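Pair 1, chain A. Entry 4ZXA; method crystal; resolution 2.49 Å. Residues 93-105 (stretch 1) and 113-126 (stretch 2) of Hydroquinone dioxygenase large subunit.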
# COMPACT_ATOMS: atom_id res chain seq x y z
N ASN A 93 -18.55 13.09 4.20
CA ASN A 93 -19.03 14.10 5.12
C ASN A 93 -20.33 14.67 4.58
O ASN A 93 -20.37 15.12 3.42
CB ASN A 93 -18.00 15.21 5.33
CG ASN A 93 -18.25 16.02 6.60
OD1 ASN A 93 -19.30 15.87 7.23
ND2 ASN A 93 -17.30 16.88 6.97
N TYR A 94 -21.35 14.65 5.42
CA TYR A 94 -22.64 15.23 5.13
C TYR A 94 -22.89 16.48 5.97
O TYR A 94 -24.01 16.93 6.11
CB TYR A 94 -23.75 14.19 5.21
CG TYR A 94 -23.76 13.30 4.00
CD1 TYR A 94 -23.97 13.82 2.74
CD2 TYR A 94 -23.52 11.94 4.11
CE1 TYR A 94 -23.96 13.02 1.62
CE2 TYR A 94 -23.50 11.13 3.00
CZ TYR A 94 -23.73 11.67 1.76
OH TYR A 94 -23.72 10.88 0.64
N TYR A 95 -21.80 17.04 6.50
CA TYR A 95 -21.87 18.30 7.24
C TYR A 95 -22.81 18.41 8.44
O TYR A 95 -23.64 19.31 8.52
CB TYR A 95 -22.07 19.43 6.24
CG TYR A 95 -21.29 19.16 4.98
CD1 TYR A 95 -19.91 18.99 5.02
CD2 TYR A 95 -21.92 19.04 3.76
CE1 TYR A 95 -19.19 18.72 3.88
CE2 TYR A 95 -21.21 18.77 2.61
CZ TYR A 95 -19.85 18.62 2.68
OH TYR A 95 -19.13 18.36 1.54
N GLY A 96 -22.69 17.45 9.36
CA GLY A 96 -23.51 17.38 10.56
C GLY A 96 -23.67 15.91 10.88
O GLY A 96 -23.71 15.49 12.03
N LYS A 97 -23.76 15.15 9.81
CA LYS A 97 -23.76 13.68 9.82
C LYS A 97 -22.62 13.17 8.93
O LYS A 97 -22.25 13.82 7.95
CB LYS A 97 -25.10 13.15 9.30
CG LYS A 97 -26.29 13.39 10.23
CD LYS A 97 -27.62 13.32 9.46
CE LYS A 97 -28.80 12.97 10.38
NZ LYS A 97 -28.91 13.87 11.57
N VAL A 98 -22.06 12.02 9.28
CA VAL A 98 -21.01 11.42 8.45
C VAL A 98 -21.30 9.95 8.20
O VAL A 98 -21.49 9.19 9.15
CB VAL A 98 -19.63 11.51 9.12
CG1 VAL A 98 -18.61 10.72 8.31
CG2 VAL A 98 -19.19 12.95 9.30
N ASP A 99 -21.33 9.55 6.93
CA ASP A 99 -21.43 8.14 6.57
C ASP A 99 -20.10 7.43 6.78
O ASP A 99 -19.07 7.90 6.31
CB ASP A 99 -21.85 7.99 5.11
CG ASP A 99 -23.35 8.03 4.91
OD1 ASP A 99 -24.06 8.31 5.90
OD2 ASP A 99 -23.82 7.80 3.78
N LEU A 100 -20.12 6.29 7.47
CA LEU A 100 -18.99 5.36 7.42
C LEU A 100 -19.40 4.20 6.54
O LEU A 100 -20.45 3.59 6.78
CB LEU A 100 -18.61 4.85 8.80
CG LEU A 100 -17.45 3.85 8.82
CD1 LEU A 100 -16.21 4.42 8.13
CD2 LEU A 100 -17.11 3.49 10.25
N TYR A 101 -18.60 3.90 5.53
CA TYR A 101 -18.92 2.84 4.58
C TYR A 101 -17.78 1.86 4.34
O TYR A 101 -16.61 2.20 4.50
CB TYR A 101 -19.37 3.43 3.25
CG TYR A 101 -18.36 4.37 2.61
CD1 TYR A 101 -18.48 5.75 2.77
CD2 TYR A 101 -17.32 3.89 1.82
CE1 TYR A 101 -17.59 6.61 2.18
CE2 TYR A 101 -16.41 4.75 1.23
CZ TYR A 101 -16.55 6.11 1.42
OH TYR A 101 -15.67 6.99 0.85
N ALA A 102 -18.15 0.65 3.94
CA ALA A 102 -17.19 -0.40 3.59
C ALA A 102 -17.63 -1.01 2.28
O ALA A 102 -18.60 -1.76 2.24
CB ALA A 102 -17.12 -1.48 4.67
N GLY A 103 -16.91 -0.70 1.21
CA GLY A 103 -17.17 -1.27 -0.10
C GLY A 103 -18.32 -0.60 -0.83
O GLY A 103 -18.62 -0.92 -1.97
N THR A 104 -18.97 0.33 -0.18
CA THR A 104 -20.17 0.91 -0.76
C THR A 104 -19.86 1.61 -2.07
O THR A 104 -20.65 1.59 -3.01
CB THR A 104 -20.85 1.86 0.21
OG1 THR A 104 -21.36 1.11 1.31
CG2 THR A 104 -22.00 2.60 -0.48
N PHE A 105 -18.70 2.24 -2.13
CA PHE A 105 -18.31 2.96 -3.34
C PHE A 105 -17.25 2.20 -4.10
O PHE A 105 -16.31 2.77 -4.63
CB PHE A 105 -17.88 4.37 -2.98
CG PHE A 105 -18.96 5.13 -2.31
CD1 PHE A 105 -18.96 5.31 -0.93
CD2 PHE A 105 -20.05 5.61 -3.04
CE1 PHE A 105 -20.00 5.99 -0.30
CE2 PHE A 105 -21.10 6.29 -2.42
CZ PHE A 105 -21.07 6.48 -1.04
N GLY A 113 -23.19 -7.00 -3.35
CA GLY A 113 -23.96 -6.71 -2.16
C GLY A 113 -23.32 -7.13 -0.85
O GLY A 113 -24.01 -7.62 0.03
N VAL A 114 -22.01 -6.95 -0.73
CA VAL A 114 -21.30 -7.24 0.52
C VAL A 114 -20.85 -5.95 1.22
O VAL A 114 -20.10 -5.99 2.19
CB VAL A 114 -20.05 -8.11 0.29
CG1 VAL A 114 -20.43 -9.41 -0.39
CG2 VAL A 114 -19.02 -7.36 -0.53
N ASN A 115 -21.31 -4.82 0.71
CA ASN A 115 -20.97 -3.54 1.29
C ASN A 115 -21.90 -3.20 2.45
O ASN A 115 -22.98 -3.75 2.59
CB ASN A 115 -21.08 -2.46 0.23
CG ASN A 115 -22.44 -2.47 -0.46
OD1 ASN A 115 -22.82 -3.44 -1.11
ND2 ASN A 115 -23.17 -1.37 -0.32
N TYR A 116 -21.47 -2.26 3.29
CA TYR A 116 -22.35 -1.71 4.31
C TYR A 116 -22.02 -0.23 4.56
O TYR A 116 -20.84 0.15 4.57
CB TYR A 116 -22.24 -2.51 5.60
CG TYR A 116 -23.02 -1.95 6.77
CD1 TYR A 116 -24.39 -2.15 6.89
CD2 TYR A 116 -22.37 -1.24 7.77
CE1 TYR A 116 -25.10 -1.64 7.98
CE2 TYR A 116 -23.06 -0.73 8.86
CZ TYR A 116 -24.43 -0.92 8.96
OH TYR A 116 -25.08 -0.40 10.05
N THR A 117 -23.05 0.58 4.76
CA THR A 117 -22.87 1.99 5.13
C THR A 117 -23.73 2.29 6.35
O THR A 117 -24.83 1.76 6.46
CB THR A 117 -23.34 2.95 4.02
OG1 THR A 117 -22.88 2.49 2.74
CG2 THR A 117 -22.84 4.37 4.30
N GLU A 118 -23.25 3.15 7.24
CA GLU A 118 -24.05 3.60 8.38
C GLU A 118 -23.78 5.06 8.68
O GLU A 118 -22.64 5.50 8.60
CB GLU A 118 -23.79 2.76 9.64
CG GLU A 118 -24.58 3.28 10.85
CD GLU A 118 -24.65 2.29 12.00
OE1 GLU A 118 -24.11 1.17 11.86
OE2 GLU A 118 -25.26 2.64 13.04
N ASN A 119 -24.83 5.80 9.03
CA ASN A 119 -24.73 7.24 9.25
C ASN A 119 -24.51 7.58 10.72
O ASN A 119 -25.00 6.88 11.60
CB ASN A 119 -25.98 7.93 8.73
CG ASN A 119 -25.84 9.44 8.69
OD1 ASN A 119 -26.30 10.14 9.59
ND2 ASN A 119 -25.21 9.94 7.63
N PHE A 120 -23.78 8.66 10.99
CA PHE A 120 -23.43 9.00 12.37
C PHE A 120 -23.45 10.50 12.62
O PHE A 120 -23.10 11.29 11.76
CB PHE A 120 -22.04 8.45 12.73
CG PHE A 120 -21.98 6.95 12.78
CD1 PHE A 120 -22.29 6.26 13.94
CD2 PHE A 120 -21.59 6.21 11.66
CE1 PHE A 120 -22.21 4.87 14.00
CE2 PHE A 120 -21.52 4.82 11.71
CZ PHE A 120 -21.84 4.14 12.88
N GLU A 121 -23.87 10.89 13.82
CA GLU A 121 -23.76 12.28 14.24
C GLU A 121 -22.28 12.60 14.37
O GLU A 121 -21.54 11.90 15.07
CB GLU A 121 -24.47 12.51 15.58
CG GLU A 121 -25.98 12.22 15.58
CD GLU A 121 -26.77 13.20 14.72
OE1 GLU A 121 -26.33 14.36 14.58
OE2 GLU A 121 -27.83 12.80 14.19
N THR A 122 -21.84 13.65 13.70
CA THR A 122 -20.41 13.94 13.66
C THR A 122 -19.67 13.77 15.00
O THR A 122 -18.62 13.14 15.06
CB THR A 122 -20.16 15.31 13.06
OG1 THR A 122 -20.69 15.34 11.74
CG2 THR A 122 -18.67 15.61 13.01
N PRO A 123 -20.22 14.32 16.09
CA PRO A 123 -19.45 14.26 17.33
C PRO A 123 -19.19 12.84 17.84
O PRO A 123 -18.14 12.61 18.45
CB PRO A 123 -20.32 15.04 18.34
CG PRO A 123 -21.21 15.88 17.49
CD PRO A 123 -21.47 15.09 16.24
N LEU A 124 -20.11 11.91 17.58
CA LEU A 124 -19.92 10.52 18.01
C LEU A 124 -18.78 9.82 17.24
O LEU A 124 -17.85 9.28 17.85
CB LEU A 124 -21.23 9.73 17.89
CG LEU A 124 -21.13 8.22 18.19
CD1 LEU A 124 -20.60 7.97 19.59
CD2 LEU A 124 -22.46 7.51 17.97
N ILE A 125 -18.85 9.85 15.91
CA ILE A 125 -17.81 9.24 15.10
C ILE A 125 -16.47 9.93 15.32
O ILE A 125 -15.42 9.28 15.31
CB ILE A 125 -18.15 9.23 13.60
CG1 ILE A 125 -17.02 8.58 12.80
CG2 ILE A 125 -18.42 10.64 13.10
CD1 ILE A 125 -17.44 8.06 11.47
N MET A 126 -16.51 11.24 15.54
CA MET A 126 -15.28 11.99 15.82
C MET A 126 -14.66 11.56 17.14
O MET A 126 -13.45 11.42 17.25
CB MET A 126 -15.52 13.51 15.80
CG MET A 126 -14.36 14.33 16.30
SD MET A 126 -12.91 14.28 15.21
CE MET A 126 -13.57 15.20 13.81
O HOH W 1 -19.77 16.52 9.55

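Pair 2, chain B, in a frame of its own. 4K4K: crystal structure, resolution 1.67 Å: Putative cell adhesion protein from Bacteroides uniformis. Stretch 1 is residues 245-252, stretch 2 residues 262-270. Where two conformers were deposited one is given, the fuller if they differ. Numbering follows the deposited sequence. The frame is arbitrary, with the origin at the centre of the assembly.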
# COMPACT_ATOMS: atom_id res chain seq x y z
N ALA B 245 -6.53 -5.96 5.68
CA ALA B 245 -5.89 -4.70 5.30
C ALA B 245 -4.68 -4.40 6.19
O ALA B 245 -4.74 -4.65 7.40
CB ALA B 245 -6.90 -3.55 5.41
N GLY B 246 -3.64 -3.84 5.60
CA GLY B 246 -2.42 -3.44 6.29
C GLY B 246 -1.53 -4.60 6.71
O GLY B 246 -0.62 -4.39 7.51
N SER B 247 -1.75 -5.79 6.12
CA SER B 247 -0.98 -6.99 6.42
C SER B 247 -0.13 -7.42 5.24
O SER B 247 -0.44 -7.10 4.08
CB SER B 247 -1.89 -8.15 6.81
OG SER B 247 -2.82 -7.74 7.80
N LYS B 248 0.94 -8.17 5.54
CA LYS B 248 1.83 -8.77 4.54
C LYS B 248 1.74 -10.28 4.73
O LYS B 248 1.93 -10.77 5.84
CB LYS B 248 3.27 -8.27 4.70
CG LYS B 248 4.24 -8.89 3.67
CD LYS B 248 5.72 -8.55 3.94
CE LYS B 248 6.06 -7.13 3.57
NZ LYS B 248 7.48 -6.80 3.85
N TYR B 249 1.36 -11.01 3.67
CA TYR B 249 1.26 -12.48 3.66
C TYR B 249 2.49 -12.99 2.97
O TYR B 249 2.76 -12.62 1.82
CB TYR B 249 -0.04 -12.96 2.97
CG TYR B 249 -1.26 -12.58 3.79
CD1 TYR B 249 -1.82 -11.30 3.68
CD2 TYR B 249 -1.81 -13.46 4.72
CE1 TYR B 249 -2.90 -10.92 4.48
CE2 TYR B 249 -2.91 -13.09 5.51
CZ TYR B 249 -3.45 -11.81 5.39
OH TYR B 249 -4.52 -11.41 6.17
N LEU B 250 3.29 -13.76 3.70
CA LEU B 250 4.53 -14.31 3.19
C LEU B 250 4.34 -15.77 2.92
O LEU B 250 3.97 -16.52 3.82
CB LEU B 250 5.70 -14.07 4.18
CG LEU B 250 5.99 -12.60 4.47
CD1 LEU B 250 5.36 -12.18 5.77
CD2 LEU B 250 7.48 -12.35 4.49
N TYR B 251 4.54 -16.18 1.66
CA TYR B 251 4.41 -17.59 1.31
C TYR B 251 5.73 -18.13 0.83
O TYR B 251 6.38 -17.50 -0.02
CB TYR B 251 3.35 -17.81 0.21
CG TYR B 251 1.96 -17.34 0.57
CD1 TYR B 251 1.13 -18.11 1.38
CD2 TYR B 251 1.43 -16.17 0.03
CE1 TYR B 251 -0.17 -17.71 1.69
CE2 TYR B 251 0.14 -15.74 0.35
CZ TYR B 251 -0.65 -16.52 1.16
OH TYR B 251 -1.93 -16.11 1.47
N THR B 252 6.12 -19.32 1.33
CA THR B 252 7.29 -20.04 0.82
C THR B 252 6.72 -21.23 0.07
O THR B 252 6.05 -22.09 0.66
CB THR B 252 8.30 -20.40 1.90
OG1 THR B 252 8.78 -19.21 2.52
CG2 THR B 252 9.50 -21.18 1.32
N VAL B 262 3.17 -25.29 0.53
CA VAL B 262 3.33 -23.91 0.93
C VAL B 262 3.33 -23.74 2.44
O VAL B 262 2.52 -24.36 3.13
CB VAL B 262 2.16 -23.09 0.28
CG1 VAL B 262 2.22 -21.61 0.64
CG2 VAL B 262 2.11 -23.29 -1.24
N SER B 263 4.25 -22.89 2.93
CA SER B 263 4.31 -22.47 4.33
C SER B 263 3.90 -21.02 4.31
O SER B 263 4.27 -20.30 3.38
CB SER B 263 5.68 -22.70 4.94
OG SER B 263 6.69 -21.84 4.42
N SER B 264 3.09 -20.60 5.29
CA SER B 264 2.63 -19.22 5.27
C SER B 264 2.88 -18.51 6.58
O SER B 264 2.90 -19.13 7.64
CB SER B 264 1.14 -19.18 4.95
OG SER B 264 0.40 -19.73 6.03
N LYS B 265 3.04 -17.18 6.49
CA LYS B 265 3.21 -16.29 7.64
C LYS B 265 2.46 -15.03 7.34
O LYS B 265 2.42 -14.62 6.18
CB LYS B 265 4.70 -15.97 7.89
CG LYS B 265 5.52 -17.10 8.50
CD LYS B 265 7.03 -16.84 8.41
CE LYS B 265 7.58 -15.96 9.51
NZ LYS B 265 9.04 -15.70 9.33
N VAL B 266 1.88 -14.40 8.37
CA VAL B 266 1.23 -13.10 8.20
C VAL B 266 1.92 -12.17 9.18
O VAL B 266 2.25 -12.57 10.31
CB VAL B 266 -0.32 -13.10 8.33
CG1 VAL B 266 -0.80 -13.53 9.72
CG2 VAL B 266 -0.91 -11.75 7.94
N GLU B 267 2.19 -10.93 8.74
CA GLU B 267 2.88 -9.91 9.52
C GLU B 267 2.21 -8.57 9.32
O GLU B 267 1.60 -8.37 8.26
CB GLU B 267 4.35 -9.81 9.06
CG GLU B 267 5.24 -11.01 9.38
CD GLU B 267 6.66 -10.97 8.84
OE1 GLU B 267 7.05 -9.93 8.25
OE2 GLU B 267 7.37 -11.99 8.96
N ASP B 268 2.33 -7.65 10.28
CA ASP B 268 1.79 -6.32 10.02
C ASP B 268 2.69 -5.75 8.91
O ASP B 268 3.90 -5.99 8.91
CB ASP B 268 1.79 -5.46 11.31
CG ASP B 268 0.99 -6.04 12.49
OD1 ASP B 268 -0.26 -6.11 12.39
OD2 ASP B 268 1.61 -6.35 13.53
N TRP B 269 2.10 -5.09 7.91
CA TRP B 269 2.91 -4.61 6.79
C TRP B 269 3.63 -3.29 7.18
O TRP B 269 2.99 -2.25 7.40
CB TRP B 269 2.02 -4.49 5.55
CG TRP B 269 2.66 -4.04 4.27
CD1 TRP B 269 3.99 -3.88 4.00
CD2 TRP B 269 1.96 -3.72 3.06
NE1 TRP B 269 4.16 -3.45 2.71
CE2 TRP B 269 2.93 -3.35 2.10
CE3 TRP B 269 0.60 -3.70 2.70
CZ2 TRP B 269 2.59 -2.94 0.82
CZ3 TRP B 269 0.27 -3.30 1.42
CH2 TRP B 269 1.25 -2.94 0.49
N THR B 270 4.96 -3.37 7.31
CA THR B 270 5.89 -2.31 7.73
C THR B 270 7.23 -2.49 7.00
O THR B 270 8.10 -1.62 7.06
CB THR B 270 6.10 -2.31 9.26
OG1 THR B 270 6.44 -3.63 9.69
CG2 THR B 270 4.90 -1.79 10.04
O HOH W 2 6.39 -6.04 6.80

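Both pairs are two antiparallel strands in direct register, and their backbones superpose to 0.5 Å over 14 central residues. The strand axes approach to 4.5 Å in pair 1 and 4.6 Å in pair 2, with 151° and 157° between their directions. The ladder is the same: V98(A) with F120(A), L100(A) with E118(A) and A102(A) with Y116(A) are hydrogen-bonded pairs, matched by K248(B) with E267(B), L250(B) with K265(B) and T252(B) with S263(B). In the middle rung, L100(A) N to E118(A) O and E118(A) N to L100(A) O are both 2.9 Å; L250(B) N to K265(B) O is 2.8 Å and K265(B) N to L250(B) O is 2.9 Å. One rung is less regular: F120(A) N to V98(A) O, at 3.0 Å, is weak, whereas E267(B) N to K248(B) O, at 2.9 Å, is well directed.

A glycine stands just before the first strand of each pair. G96(A) and G246(B) coincide within 0.2 Å, both at positive phi, and each offers its carbonyl to the far strand's continuation: T122(A) N donates to G96(A) O at 3.1 Å, W269(B) N to G246(B) O at 2.8 Å. The same backbone bond is present in both, although T122(A) begins a helix and W269(B) lies in a loop. Beside it, pair 1 adds a water that bridges N93(A) OD1, G96(A) N and T122(A) OG1. In pair 2, W269(B) CB packs 3.6 Å from S247(B) C, and on the ring W269(B) CD1 lies 3.9 Å from K248(B) CE.

The non-hydrogen-bonded pairs show the sharpest change of chemistry. D99(A) and N119(A) match Y249(B) and V266(B). In pair 1 the two ends lean together and N119(A) ND2 donates to D99(A) OD1 at 2.6 Å, nearly straight. In pair 2 the valine methyl sits over the tyrosine face, V266(B) CG2 lying 3.4 Å from Y249(B) CE2. A similar close spacing, 4.3 Å from D99(A) CA to N119(A) CA and 4.6 Å from Y249(B) CA to V266(B) CA, thus serves a polar bond or a CH-pi contact. One pair toward the glycine, K97(A) NZ and E121(A) OE2 form a salt bridge at 3.0 Å; the matched S247(B) and D268(B) diverge, and S247(B) CB meets V266(B) CG2 at 3.9 Å instead.

The face carrying the hydrogen-bonded pairs is apolar at one end of pair 1. The helix after the strand brings I125(A) back over it, so that V98(A) CB is 4.2 Å from I125(A) CG2 and L100(A) CB is 4.3 Å from I125(A) CD1; F120(A) joins through CE2, 4.1 Å from L100(A) CB. In pair 2, L250(B) crosses diagonally to the acidic side chain, its CD1 3.5 Å from E267(B) CD, while the lysine stem of K248(B) packs near the indole.

The rule a designer can take is that register and backbone bonds fix the frame, while the side chains on it may make a salt bridge, a polar bond or an apolar contact, and not every directly opposed pair need interact closely; a side chain may reach a diagonal neighbour, as L250(B) does to E267(B).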